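PDB 5M1T: MucR Phosphodiesterase from Pseudomonas aeruginosa, which belongs to the EAL-domain family of phosphodiesterases and, in this structure, holds two magnesium ions and a bound C2E ligand. Local coordinates for residues A224-I229 and T255-N260. Sequence-based numbering, arbitrary orientation.
Sequences AIVSAI and TRLGCN
Leu-257 of helix 248-257 reaches across and sets CD1 against Val-226 and Ser-227 of helix 220-236, and CD2 against Ser-227. The backbones are closest at these same positions, where the CA atoms of Ser-227 and Leu-257 lie 6.8 Å apart, and the contact buries a modest 118 Å² in all.

The apolar part is a single methyl-to-methyl touch, Val-226 CG1 to Leu-257 CD1 at 3.7 Å, between side chains that cross at about a right angle. With chi1 at 168°, CG1 of the valine lies anti to the backbone N, and this is the branch that touches the leucine. Val-226 is buried and also packs on Leu-216, on Phe-212 of helix 210-214 and on Ile-208 of strand 205-208.

The second part sets a hydroxyl beside hydrocarbon. Ser-227 OG faces the fork of the leucine, lying 3.7 Å from Leu-257 CD1 and likewise 3.7 Å from Leu-257 CD2, a van der Waals approach to both branches. OG is hydrogen-bonded to the carbonyl O of Ala-223, one turn earlier in the same helix.

Gly-258 is the first residue to leave helical backbone angles. It takes a positive phi of 106° in a Schellman motif, and the chain passes into the short segment leading to strand 261-263. Leu-257 lies directly before this Schellman turn.

In the TIM-barrel fold of EAL domains, this joins two outer helices that follow one another in the chain with strand 239-243 between them in sequence, the side chain of Val-226 being about 13 Å from a bound magnesium ion. Two methyls meeting one methyl and an internally bonded hydroxyl imply a small, nondirectional helix-to-helix contact that rests on shape and on dispersion forces.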
# COMPACT_ATOMS: atom_id res chain seq x y z
N ALA A 224 15.38 -16.05 26.16
CA ALA A 224 14.44 -15.20 26.84
C ALA A 224 13.52 -14.52 25.83
O ALA A 224 12.29 -14.43 26.03
CB ALA A 224 15.15 -14.17 27.72
N ILE A 225 14.09 -14.08 24.71
CA ILE A 225 13.32 -13.37 23.70
C ILE A 225 12.29 -14.32 23.11
O ILE A 225 11.11 -13.95 22.97
CB ILE A 225 14.23 -12.82 22.58
CG1 ILE A 225 15.19 -11.79 23.14
CG2 ILE A 225 13.40 -12.26 21.42
CD1 ILE A 225 16.30 -11.40 22.16
N VAL A 226 12.72 -15.54 22.79
CA VAL A 226 11.78 -16.53 22.25
C VAL A 226 10.67 -16.82 23.26
O VAL A 226 9.49 -16.93 22.90
CB VAL A 226 12.51 -17.82 21.84
CG1 VAL A 226 11.54 -18.96 21.55
CG2 VAL A 226 13.36 -17.52 20.61
N SER A 227 11.02 -16.93 24.53
CA SER A 227 10.03 -17.20 25.54
C SER A 227 9.04 -16.07 25.64
O SER A 227 7.85 -16.30 25.81
CB SER A 227 10.72 -17.40 26.90
OG SER A 227 11.57 -18.56 26.80
N ALA A 228 9.53 -14.83 25.53
CA ALA A 228 8.66 -13.67 25.58
C ALA A 228 7.66 -13.68 24.40
O ALA A 228 6.49 -13.37 24.58
CB ALA A 228 9.48 -12.41 25.57
N ILE A 229 8.13 -14.04 23.20
CA ILE A 229 7.23 -14.08 22.02
C ILE A 229 6.10 -15.11 22.24
O ILE A 229 4.92 -14.83 22.01
CB ILE A 229 8.03 -14.39 20.72
CG1 ILE A 229 8.94 -13.20 20.39
CG2 ILE A 229 7.08 -14.63 19.55
CD1 ILE A 229 9.98 -13.43 19.33
N THR A 255 9.04 -27.00 21.83
CA THR A 255 7.82 -27.71 22.19
C THR A 255 7.49 -27.49 23.67
O THR A 255 6.35 -27.17 24.04
CB THR A 255 7.94 -29.20 21.80
OG1 THR A 255 7.98 -29.30 20.36
CG2 THR A 255 6.73 -30.03 22.32
N ARG A 256 8.51 -27.64 24.52
CA ARG A 256 8.33 -27.46 25.95
C ARG A 256 7.88 -26.05 26.30
O ARG A 256 7.12 -25.87 27.25
CB ARG A 256 9.61 -27.82 26.72
CG ARG A 256 9.46 -27.69 28.23
CD ARG A 256 10.55 -28.37 29.02
NE ARG A 256 11.87 -28.35 28.37
CZ ARG A 256 12.79 -27.39 28.49
NH1 ARG A 256 12.57 -26.28 29.19
NH2 ARG A 256 13.95 -27.54 27.85
N LEU A 257 8.32 -25.06 25.52
CA LEU A 257 7.88 -23.68 25.72
C LEU A 257 6.41 -23.51 25.43
O LEU A 257 5.76 -22.63 25.96
CB LEU A 257 8.63 -22.72 24.80
CG LEU A 257 10.04 -22.28 25.14
CD1 LEU A 257 10.33 -21.02 24.33
CD2 LEU A 257 10.21 -22.04 26.63
N GLY A 258 5.89 -24.32 24.53
CA GLY A 258 4.50 -24.27 24.20
C GLY A 258 4.23 -23.64 22.85
O GLY A 258 3.16 -23.13 22.65
N CYS A 259 5.18 -23.70 21.92
CA CYS A 259 4.91 -23.25 20.55
C CYS A 259 3.79 -24.12 19.97
O CYS A 259 3.76 -25.31 20.23
CB CYS A 259 6.15 -23.34 19.66
SG CYS A 259 7.45 -22.16 20.08
N ASN A 260 2.90 -23.53 19.19
CA ASN A 260 1.79 -24.28 18.63
C ASN A 260 2.30 -25.11 17.47
O ASN A 260 2.05 -26.32 17.41
CB ASN A 260 0.65 -23.34 18.23
CG ASN A 260 0.16 -22.50 19.42
OD1 ASN A 260 0.58 -21.34 19.63
ND2 ASN A 260 -0.68 -23.11 20.25